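Local coordinates for putative isomerase YbhH (Escherichia coli, PDB 6OTV), which is a PrpF-family protein that probably acts as an isomerase, although its substrate is not established, at residues 34-38 and 39-43; 79-83 and 84-88; 169-173 and 174-178; 293-296 and 297-300. All coordinates share one frame; numbering follows the deposited sequence.

Contact 1. Residues 34-38 and 39-43; sequences ILMAI and MGSGN. With ACT (acetate ion), chain G.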
loop_
_atom_site.group_PDB
_atom_site.type_symbol
_atom_site.label_atom_id
_atom_site.label_comp_id
_atom_site.label_asym_id
_atom_site.label_seq_id
_atom_site.Cartn_x
_atom_site.Cartn_y
_atom_site.Cartn_z
ATOM N N ILE A 34 -30.619 10.882 -3.285
ATOM C CA ILE A 34 -30.746 9.711 -4.145
ATOM C C ILE A 34 -30.591 8.433 -3.333
ATOM O O ILE A 34 -31.347 7.471 -3.516
ATOM C CB ILE A 34 -29.726 9.793 -5.294
ATOM C CG1 ILE A 34 -30.098 10.942 -6.233
ATOM C CG2 ILE A 34 -29.643 8.470 -6.045
ATOM C CD1 ILE A 34 -29.072 11.223 -7.293
ATOM N N LEU A 35 -29.624 8.406 -2.410
ATOM C CA LEU A 35 -29.415 7.215 -1.595
ATOM C C LEU A 35 -30.639 6.910 -0.740
ATOM O O LEU A 35 -31.019 5.743 -0.583
ATOM C CB LEU A 35 -28.174 7.387 -0.718
ATOM C CG LEU A 35 -26.850 7.617 -1.449
ATOM C CD1 LEU A 35 -25.679 7.575 -0.475
ATOM C CD2 LEU A 35 -26.667 6.595 -2.559
ATOM N N MET A 36 -31.268 7.946 -0.179
ATOM C CA MET A 36 -32.491 7.736 0.589
ATOM C C MET A 36 -33.600 7.181 -0.292
ATOM O O MET A 36 -34.335 6.273 0.117
ATOM C CB MET A 36 -32.937 9.042 1.248
ATOM C CG MET A 36 -31.936 9.638 2.225
ATOM S SD MET A 36 -32.468 11.263 2.811
ATOM C CE MET A 36 -30.949 11.901 3.511
ATOM N N ALA A 37 -33.731 7.712 -1.513
ATOM C CA ALA A 37 -34.776 7.245 -2.417
ATOM C C ALA A 37 -34.530 5.814 -2.877
ATOM O O ALA A 37 -35.486 5.083 -3.157
ATOM C CB ALA A 37 -34.884 8.176 -3.624
ATOM N N ILE A 38 -33.265 5.397 -2.970
ATOM C CA ILE A 38 -32.979 4.020 -3.359
ATOM C C ILE A 38 -33.431 3.056 -2.270
ATOM O O ILE A 38 -34.049 2.022 -2.553
ATOM C CB ILE A 38 -31.484 3.846 -3.684
ATOM C CG1 ILE A 38 -31.106 4.644 -4.934
ATOM C CG2 ILE A 38 -31.147 2.378 -3.892
ATOM C CD1 ILE A 38 -29.637 4.536 -5.298
ATOM N N MET A 39 -33.153 3.389 -1.008
ATOM C CA MET A 39 -33.444 2.496 0.105
ATOM C C MET A 39 -34.875 2.602 0.606
ATOM O O MET A 39 -35.360 1.661 1.243
ATOM C CB MET A 39 -32.499 2.785 1.268
ATOM C CG MET A 39 -31.069 2.511 0.934
ATOM S SD MET A 39 -30.907 0.815 0.373
ATOM C CE MET A 39 -29.703 1.086 -0.864
ATOM N N GLY A 40 -35.552 3.715 0.351
ATOM C CA GLY A 40 -36.844 3.936 0.964
ATOM C C GLY A 40 -36.735 4.478 2.370
ATOM O O GLY A 40 -37.561 4.140 3.228
ATOM N N SER A 41 -35.722 5.303 2.630
ATOM C CA SER A 41 -35.535 5.897 3.947
ATOM C C SER A 41 -36.763 6.693 4.370
ATOM O O SER A 41 -37.382 7.390 3.562
ATOM C CB SER A 41 -34.303 6.802 3.937
ATOM O OG SER A 41 -34.125 7.443 5.186
ATOM N N GLY A 42 -37.113 6.585 5.651
ATOM C CA GLY A 42 -38.225 7.315 6.227
ATOM C C GLY A 42 -39.421 6.465 6.596
ATOM O O GLY A 42 -40.380 6.995 7.165
ATOM N N ASN A 43 -39.404 5.174 6.286
ATOM C CA ASN A 43 -40.489 4.262 6.619
ATOM C C ASN A 43 -39.904 3.075 7.368
ATOM O O ASN A 43 -38.834 2.575 7.006
ATOM C CB ASN A 43 -41.226 3.803 5.352
ATOM C CG ASN A 43 -42.289 2.763 5.636
ATOM O OD1 ASN A 43 -42.033 1.562 5.557
ATOM N ND2 ASN A 43 -43.497 3.221 5.961
HETATM C C ACT G . -46.080 0.373 6.265
HETATM O O ACT G . -46.848 1.238 6.761
HETATM O OXT ACT G . -44.834 0.255 6.399
HETATM C CH3 ACT G . -46.786 -0.689 5.370
#

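Contact 2. Residues 79-83 and 84-88; sequences QVIVH and EQRVD. With PO4 (phosphate ion), chain J.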
loop_
_atom_site.group_PDB
_atom_site.type_symbol
_atom_site.label_atom_id
_atom_site.label_comp_id
_atom_site.label_asym_id
_atom_site.label_seq_id
_atom_site.Cartn_x
_atom_site.Cartn_y
_atom_site.Cartn_z
ATOM N N GLN A 79 -24.526 4.755 5.502
ATOM C CA GLN A 79 -25.635 4.162 6.238
ATOM C C GLN A 79 -26.884 4.993 5.971
ATOM O O GLN A 79 -26.909 6.194 6.264
ATOM C CB GLN A 79 -25.332 4.105 7.736
ATOM C CG GLN A 79 -26.409 3.430 8.582
ATOM C CD GLN A 79 -26.427 1.919 8.422
ATOM O OE1 GLN A 79 -25.380 1.274 8.376
ATOM N NE2 GLN A 79 -27.622 1.346 8.333
ATOM N N VAL A 80 -27.907 4.368 5.402
ATOM C CA VAL A 80 -29.163 5.045 5.102
ATOM C C VAL A 80 -30.117 4.750 6.250
ATOM O O VAL A 80 -30.561 3.610 6.424
ATOM C CB VAL A 80 -29.742 4.605 3.751
ATOM C CG1 VAL A 80 -31.049 5.328 3.470
ATOM C CG2 VAL A 80 -28.740 4.876 2.637
ATOM N N ILE A 81 -30.416 5.781 7.043
ATOM C CA ILE A 81 -31.240 5.600 8.228
ATOM C C ILE A 81 -32.643 5.156 7.818
ATOM O O ILE A 81 -33.165 5.549 6.766
ATOM C CB ILE A 81 -31.273 6.899 9.051
ATOM C CG1 ILE A 81 -29.846 7.381 9.313
ATOM C CG2 ILE A 81 -31.995 6.691 10.367
ATOM C CD1 ILE A 81 -28.983 6.359 10.047
ATOM N N VAL A 82 -33.251 4.312 8.650
ATOM C CA VAL A 82 -34.546 3.723 8.325
ATOM C C VAL A 82 -35.704 4.613 8.767
ATOM O O VAL A 82 -36.562 4.977 7.957
ATOM C CB VAL A 82 -34.676 2.321 8.954
ATOM C CG1 VAL A 82 -36.089 1.785 8.756
ATOM C CG2 VAL A 82 -33.649 1.368 8.357
ATOM N N HIS A 83 -35.745 4.987 10.045
ATOM C CA HIS A 83 -36.910 5.671 10.596
ATOM C C HIS A 83 -36.917 7.173 10.333
ATOM O O HIS A 83 -37.900 7.836 10.675
ATOM C CB HIS A 83 -37.010 5.393 12.099
ATOM C CG HIS A 83 -37.125 3.936 12.431
ATOM N ND1 HIS A 83 -38.250 3.194 12.144
ATOM C CD2 HIS A 83 -36.249 3.082 13.013
ATOM C CE1 HIS A 83 -38.065 1.946 12.538
ATOM N NE2 HIS A 83 -36.859 1.852 13.068
ATOM N N GLU A 84 -35.862 7.723 9.735
ATOM C CA GLU A 84 -35.868 9.111 9.293
ATOM C C GLU A 84 -34.952 9.258 8.087
ATOM O O GLU A 84 -34.037 8.459 7.872
ATOM C CB GLU A 84 -35.447 10.073 10.410
ATOM C CG GLU A 84 -34.107 9.763 11.042
ATOM C CD GLU A 84 -33.792 10.695 12.194
ATOM O OE1 GLU A 84 -32.695 11.292 12.201
ATOM O OE2 GLU A 84 -34.654 10.840 13.088
ATOM N N GLN A 85 -35.217 10.298 7.297
ATOM C CA GLN A 85 -34.493 10.542 6.050
ATOM C C GLN A 85 -33.149 11.178 6.382
ATOM O O GLN A 85 -32.998 12.399 6.414
ATOM C CB GLN A 85 -35.321 11.416 5.115
ATOM C CG GLN A 85 -36.612 10.750 4.640
ATOM C CD GLN A 85 -37.384 11.601 3.651
ATOM O OE1 GLN A 85 -37.873 12.679 3.990
ATOM N NE2 GLN A 85 -37.494 11.123 2.419
ATOM N N ARG A 86 -32.156 10.326 6.627
ATOM C CA ARG A 86 -30.816 10.776 6.968
ATOM C C ARG A 86 -29.813 9.790 6.390
ATOM O O ARG A 86 -30.116 8.606 6.214
ATOM C CB ARG A 86 -30.636 10.905 8.489
ATOM C CG ARG A 86 -29.437 11.746 8.908
ATOM C CD ARG A 86 -29.358 11.936 10.423
ATOM N NE ARG A 86 -28.730 10.804 11.101
ATOM C CZ ARG A 86 -29.384 9.926 11.856
ATOM N NH1 ARG A 86 -30.690 10.051 12.037
ATOM N NH2 ARG A 86 -28.730 8.927 12.435
ATOM N N VAL A 87 -28.618 10.287 6.086
ATOM C CA VAL A 87 -27.512 9.465 5.612
ATOM C C VAL A 87 -26.319 9.698 6.529
ATOM O O VAL A 87 -25.998 10.845 6.858
ATOM C CB VAL A 87 -27.149 9.778 4.148
ATOM C CG1 VAL A 87 -25.914 8.994 3.726
ATOM C CG2 VAL A 87 -28.319 9.455 3.232
ATOM N N ASP A 88 -25.670 8.611 6.940
ATOM C CA ASP A 88 -24.487 8.659 7.788
ATOM C C ASP A 88 -23.338 7.966 7.070
ATOM O O ASP A 88 -23.466 6.807 6.662
ATOM C CB ASP A 88 -24.756 7.992 9.141
ATOM C CG ASP A 88 -23.574 8.090 10.094
ATOM O OD1 ASP A 88 -22.600 8.814 9.794
ATOM O OD2 ASP A 88 -23.626 7.433 11.155
HETATM P P PO4 J . -32.410 3.268 12.104
HETATM O O1 PO4 J . -33.713 3.944 11.755
HETATM O O2 PO4 J . -32.693 1.898 12.675
HETATM O O3 PO4 J . -31.565 3.133 10.859
HETATM O O4 PO4 J . -31.675 4.109 13.121
#

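Contact 3. Residues 169-173 and 174-178; sequences TKTGK and VFPTD. With EDO (1,2-ethanediol), chain M.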
loop_
_atom_site.group_PDB
_atom_site.type_symbol
_atom_site.label_atom_id
_atom_site.label_comp_id
_atom_site.label_asym_id
_atom_site.label_seq_id
_atom_site.Cartn_x
_atom_site.Cartn_y
_atom_site.Cartn_z
ATOM N N THR A 169 -5.199 4.100 13.306
ATOM C CA THR A 169 -6.073 4.636 12.265
ATOM C C THR A 169 -6.521 6.061 12.567
ATOM O O THR A 169 -6.700 6.861 11.642
ATOM C CB THR A 169 -7.293 3.730 12.087
ATOM O OG1 THR A 169 -7.788 3.337 13.373
ATOM C CG2 THR A 169 -6.928 2.493 11.282
ATOM N N LYS A 170 -6.713 6.398 13.843
ATOM C CA LYS A 170 -7.123 7.739 14.229
ATOM C C LYS A 170 -6.063 8.489 15.019
ATOM O O LYS A 170 -6.103 9.723 15.057
ATOM C CB LYS A 170 -8.417 7.680 15.056
ATOM C CG LYS A 170 -9.116 9.018 15.254
ATOM C CD LYS A 170 -9.901 9.438 14.021
ATOM C CE LYS A 170 -10.713 10.697 14.293
ATOM N NZ LYS A 170 -11.619 11.039 13.165
ATOM N N THR A 171 -5.114 7.785 15.630
ATOM C CA THR A 171 -4.078 8.396 16.452
ATOM C C THR A 171 -2.721 8.432 15.768
ATOM O O THR A 171 -2.047 9.467 15.779
ATOM C CB THR A 171 -3.950 7.646 17.786
ATOM O OG1 THR A 171 -5.113 7.884 18.588
ATOM C CG2 THR A 171 -2.707 8.102 18.535
ATOM N N GLY A 172 -2.302 7.324 15.165
ATOM C CA GLY A 172 -0.945 7.165 14.692
ATOM C C GLY A 172 -0.084 6.293 15.578
ATOM O O GLY A 172 1.067 6.016 15.218
ATOM N N LYS A 173 -0.605 5.865 16.725
ATOM C CA LYS A 173 0.076 4.933 17.609
ATOM C C LYS A 173 -0.871 3.795 17.959
ATOM O O LYS A 173 -2.087 3.983 18.043
ATOM C CB LYS A 173 0.562 5.618 18.896
ATOM C CG LYS A 173 1.639 6.672 18.686
ATOM C CD LYS A 173 2.170 7.187 20.018
ATOM C CE LYS A 173 3.284 8.205 19.822
ATOM N NZ LYS A 173 3.875 8.644 21.120
ATOM N N VAL A 174 -0.299 2.604 18.151
ATOM C CA VAL A 174 -1.101 1.469 18.593
ATOM C C VAL A 174 -1.631 1.713 19.999
ATOM O O VAL A 174 -2.806 1.461 20.289
ATOM C CB VAL A 174 -0.283 0.167 18.513
ATOM C CG1 VAL A 174 -1.042 -0.979 19.160
ATOM C CG2 VAL A 174 0.053 -0.158 17.064
ATOM N N PHE A 175 -0.778 2.219 20.890
ATOM C CA PHE A 175 -1.168 2.599 22.245
ATOM C C PHE A 175 -1.008 4.107 22.380
ATOM O O PHE A 175 0.083 4.594 22.710
ATOM C CB PHE A 175 -0.326 1.858 23.285
ATOM C CG PHE A 175 -0.428 0.363 23.180
ATOM C CD1 PHE A 175 -1.503 -0.313 23.737
ATOM C CD2 PHE A 175 0.543 -0.366 22.511
ATOM C CE1 PHE A 175 -1.607 -1.689 23.631
ATOM C CE2 PHE A 175 0.447 -1.745 22.404
ATOM C CZ PHE A 175 -0.631 -2.407 22.966
ATOM N N PRO A 176 -2.061 4.889 22.125
ATOM C CA PRO A 176 -1.916 6.354 22.160
ATOM C C PRO A 176 -1.491 6.897 23.512
ATOM O O PRO A 176 -0.814 7.931 23.566
ATOM C CB PRO A 176 -3.317 6.850 21.774
ATOM C CG PRO A 176 -3.944 5.708 21.044
ATOM C CD PRO A 176 -3.405 4.472 21.692
ATOM N N THR A 177 -1.868 6.238 24.606
ATOM C CA THR A 177 -1.457 6.668 25.937
ATOM C C THR A 177 -0.036 6.245 26.283
ATOM O O THR A 177 0.417 6.523 27.398
ATOM C CB THR A 177 -2.415 6.113 26.995
ATOM O OG1 THR A 177 -2.240 4.695 27.102
ATOM C CG2 THR A 177 -3.858 6.412 26.621
ATOM N N ASP A 178 0.664 5.576 25.365
ATOM C CA ASP A 178 2.008 5.044 25.585
ATOM C C ASP A 178 2.051 4.024 26.719
ATOM O O ASP A 178 3.122 3.747 27.270
ATOM C CB ASP A 178 3.022 6.167 25.841
ATOM C CG ASP A 178 3.076 7.172 24.707
ATOM O OD1 ASP A 178 2.255 8.112 24.706
ATOM O OD2 ASP A 178 3.934 7.016 23.815
HETATM C C1 EDO M . 3.369 2.160 19.974
HETATM O O1 EDO M . 2.092 2.554 20.493
HETATM C C2 EDO M . 3.200 1.567 18.579
HETATM O O2 EDO M . 2.570 2.524 17.719
#

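Contact 4. Residues 293-296 and 297-300; sequences GTVT and RQIV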
loop_
_atom_site.group_PDB
_atom_site.type_symbol
_atom_site.label_atom_id
_atom_site.label_comp_id
_atom_site.label_asym_id
_atom_site.label_seq_id
_atom_site.Cartn_x
_atom_site.Cartn_y
_atom_site.Cartn_z
ATOM N N GLY A 293 1.195 -7.422 27.447
ATOM C CA GLY A 293 1.038 -6.359 28.417
ATOM C C GLY A 293 -0.332 -5.722 28.480
ATOM O O GLY A 293 -0.543 -4.837 29.319
ATOM N N THR A 294 -1.266 -6.129 27.627
ATOM C CA THR A 294 -2.599 -5.549 27.664
ATOM C C THR A 294 -3.418 -6.163 28.796
ATOM O O THR A 294 -3.086 -7.220 29.342
ATOM C CB THR A 294 -3.322 -5.753 26.332
ATOM O OG1 THR A 294 -3.416 -7.156 26.050
ATOM C CG2 THR A 294 -2.576 -5.052 25.201
ATOM N N VAL A 295 -4.512 -5.479 29.143
ATOM C CA VAL A 295 -5.398 -5.976 30.188
ATOM C C VAL A 295 -6.066 -7.282 29.775
ATOM O O VAL A 295 -6.558 -8.025 30.634
ATOM C CB VAL A 295 -6.449 -4.909 30.548
ATOM C CG1 VAL A 295 -7.519 -4.819 29.465
ATOM C CG2 VAL A 295 -7.065 -5.199 31.908
ATOM N N THR A 296 -6.088 -7.584 28.473
ATOM C CA THR A 296 -6.674 -8.834 28.004
ATOM C C THR A 296 -5.914 -10.042 28.538
ATOM O O THR A 296 -6.511 -11.099 28.771
ATOM C CB THR A 296 -6.709 -8.846 26.473
ATOM O OG1 THR A 296 -7.373 -7.666 26.003
ATOM C CG2 THR A 296 -7.459 -10.056 25.958
ATOM N N ARG A 297 -4.606 -9.900 28.763
ATOM C CA ARG A 297 -3.810 -11.002 29.291
ATOM C C ARG A 297 -4.194 -11.369 30.719
ATOM O O ARG A 297 -3.865 -12.472 31.168
ATOM C CB ARG A 297 -2.325 -10.650 29.229
ATOM C CG ARG A 297 -1.817 -10.315 27.834
ATOM C CD ARG A 297 -1.689 -11.561 26.978
ATOM N NE ARG A 297 -0.778 -11.351 25.857
ATOM C CZ ARG A 297 -0.315 -12.324 25.082
ATOM N NH1 ARG A 297 -0.675 -13.580 25.304
ATOM N NH2 ARG A 297 0.513 -12.043 24.084
ATOM N N GLN A 298 -4.870 -10.476 31.440
ATOM C CA GLN A 298 -5.344 -10.754 32.791
ATOM C C GLN A 298 -6.755 -11.328 32.819
ATOM O O GLN A 298 -7.265 -11.622 33.904
ATOM C CB GLN A 298 -5.320 -9.479 33.642
ATOM C CG GLN A 298 -4.026 -8.692 33.585
ATOM C CD GLN A 298 -4.100 -7.408 34.391
ATOM O OE1 GLN A 298 -5.123 -7.109 35.013
ATOM N NE2 GLN A 298 -3.015 -6.642 34.385
ATOM N N ILE A 299 -7.401 -11.482 31.663
ATOM C CA ILE A 299 -8.798 -11.889 31.581
ATOM C C ILE A 299 -8.944 -13.251 30.913
ATOM O O ILE A 299 -9.651 -14.130 31.417
ATOM C CB ILE A 299 -9.652 -10.827 30.849
ATOM C CG1 ILE A 299 -9.439 -9.446 31.475
ATOM C CG2 ILE A 299 -11.125 -11.208 30.870
ATOM C CD1 ILE A 299 -9.696 -9.396 32.968
ATOM N N VAL A 300 -8.276 -13.448 29.784
ATOM C CA VAL A 300 -8.417 -14.673 29.001
ATOM C C VAL A 300 -7.043 -15.315 28.877
ATOM O O VAL A 300 -6.009 -14.636 28.998
ATOM C CB VAL A 300 -9.047 -14.398 27.616
ATOM C CG1 VAL A 300 -10.389 -13.703 27.776
ATOM C CG2 VAL A 300 -8.103 -13.575 26.747
#

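Contact 1. Residues 34-38 and 39-43
Met36 lays its CB against CB of Ser41, 3.8 Å away, where helix 28-39 ends and the chain turns off into a loop. The C-terminus of the helix is built round the carbonyl of Met36, which accepts two backbone donors. Gly40 N lies 2.8 Å from Met36 O, nearly along the C=O axis, while Ser41 N reaches the same oxygen at 3.0 Å, tilted 22° from the carbonyl plane. One residue earlier the regular i to i+4 bond still holds, Met39 N lying 3.2 Å from Leu35 O. Gly40 is the first residue to leave helical geometry; its phi of +82° would press a CB against the preceding carbonyl, so glycine suits the place. Gly40 also opens a type II beta turn that runs to Asn43, with Gly42, also of positive phi, in its third position.

The methionines use their flexible chains differently. Met36 is extended beyond CG and leads away from the turn, toward Gln85. Met39 instead bends at chi2 (-56°) and again at chi3, which brings its methyl back beside its neighbour, CE lying 3.6 Å from CG2 of Ile38. Both side chains are buried, Ile38 touching Leu19 of strand 14-20 and Met39 reaching Val60 and Val80, so the end of the helix is fastened to the strands by apolar packing. Ser41 is small enough to let its CB lie against CB and CG of Met36, and its OG is hydrogen-bonded to the backbone O of Ile81. Beyond the turn, Asn43 ND2 donates to OXT of an acetate ion, 3.3 Å away.

Contact 2. Residues 79-83 and 84-88
Ile81 lies over one face of the Arg86 guanidinium, its CG1 3.6 Å above the plane and over the centre. The pair sits where the beta hairpin of strands 73-80 and 87-88 runs into its connecting loop. Within the ladder Gln79 and Asp88 form an antiparallel hydrogen-bonded pair, with Gln79 N to Asp88 O at 2.6 Å and Asp88 N to Gln79 O at 2.8 Å. Val80 and Val87 follow as a non-hydrogen-bonded pair, branched residues well suited to strands, and Ile81 N then donates to Arg86 O at 3.0 Å.

Conformation decides what the loop side chains meet. Ile81 turns both torsions near -55°, folding CD1 over the same guanidinium face, 3.5 Å from NH2 of Arg86. The arginine leaves its backbone fully extended as far as CD and then bends at chi3 (83°), which swings the flat group across the isoleucine. Glu84 sets CG between its own N and carbonyl carbon (chi1 55°); from there the chain runs straight out, CG passing CG2 of Ile81, and its carboxylate meets the guanidinium at the edge, in plane, OE1 forming a salt bridge to NH1 modelled at 2.4 Å, too short to be trusted in detail.

Beside this cluster a phosphate ion, probably from the crystallisation liquor, takes backbone bonds from Val82 N to O3 (3.0 Å) and from His83 N to O1 (2.9 Å). Two consecutive N-H groups directed at one anion suggest a spot that would probably suit a negative group, while Arg86 is paired with Glu84 instead.

Contact 3. Residues 169-173 and 174-178
Lys173 runs as a straight rod from the backbone to Asp178, five residues on. Its CB stands 3.8 Å from O1 of a bound 1,2-ethanediol; CG is anti to the carbonyl carbon (chi1 -65°), and every later torsion is close to 180°. CD passes 4.2 Å from OD2 of Asp178, and NZ at the tip is 3.1 Å from that same oxygen, in a salt bridge that uses its syn lone pair. A long, flexible amine suits this exposed position because it can span the turn to a carboxylate. Asp178 closes a type I beta turn that begins at Phe175, with Asp178 N bonded to Phe175 O, in the long loop between strands 158-163 and 182-184. Pro176 occupies the second position of the turn, where its fixed phi fits.

Thr171 meets the proline ring across at about a right angle: CG2 touches Pro176 CB at 3.5 Å, while OG1 lies beside CG. Gly172, between Thr171 and Lys173, has a phi of 103°, a value readily tolerated without a CB. The diol, probably from the crystallisation liquor, bridges two successive amides, receiving Val174 N on O2 and Phe175 N on O1, each at 2.9 Å. Its O1 also lies at the edge of the Phe175 ring, near the ring plane, and one face of that ring carries CG1 of Val174. Farther back, the carboxylate of Asp193 accepts from Thr169 OG1 and from the amides of Lys170 and Thr171.

Contact 4. Residues 293-296 and 297-300
A short 3-10 segment, residues 295-298, lies within residues 293-300, in the loop between helix 279-290 and strand 306-312. Its bonds join residues three apart: Arg297 N is 3.1 Å from Thr294 O and Gln298 N is 3.1 Å from Val295 O. Both donors stand well above the carbonyl plane, the latter by 62°, as the tight winding demands. The segment ends on Thr296 O, which is gripped twice, by Ile299 N from above the carbonyl plane and by Val300 N at 3.1 Å almost straight on.

Side chains follow the same course. The methyls Thr296 CG2 and Val300 CG2 lie side by side, pointing the same way, 3.7 Å apart. In Val300, CG1 is anti to the carbonyl carbon (chi1 -56°), which leaves CG2 between the backbone N and the carbonyl carbon and brings it over Thr296 O. Ile299 bends CG1 to within 3.3 Å of Val295 O, a methylene resting on the carbonyl. Arg297 crosses Thr294 at a slant, CB 3.5 Å from Thr294 O, before bending at chi2. Threonine suits both its positions because one branch is apolar and the other polar: the hydroxyl of Thr294 bonds to the backbone O of Ser288, and that of Thr296 to Ser288 OG. Gly293, at a phi of 93°, takes a backbone shape that a CB would obstruct.

The apolar branches pack inward on strands, with Val295 and Thr296 against Ile200 of strand 197-202 and Val300 on Ile263 of strand 263-267, while the two hydroxyls tie the segment back to helix 279-290.

How the contacts relate
The four contacts come in series along the chain, and they fall into two pairs. Contacts 1 and 2 have centres 8 Å apart and touch directly: Gly42 N lies 2.9 Å from Val82 O, a probable hydrogen bond, so the exit of helix 28-39 is joined to the hairpin of strands 73-80 and 87-88. Contacts 3 and 4, 19 Å apart between centres, meet through Phe175 and Thr294 and share strand 187-193 as a neighbour. The two pairs lie far apart: the centres of contacts 1 and 4 are 44 Å from each other, on opposite sides of the chain's centre. This spread is consistent with the diaminopimelate epimerase-like fold expected of a PrpF protein.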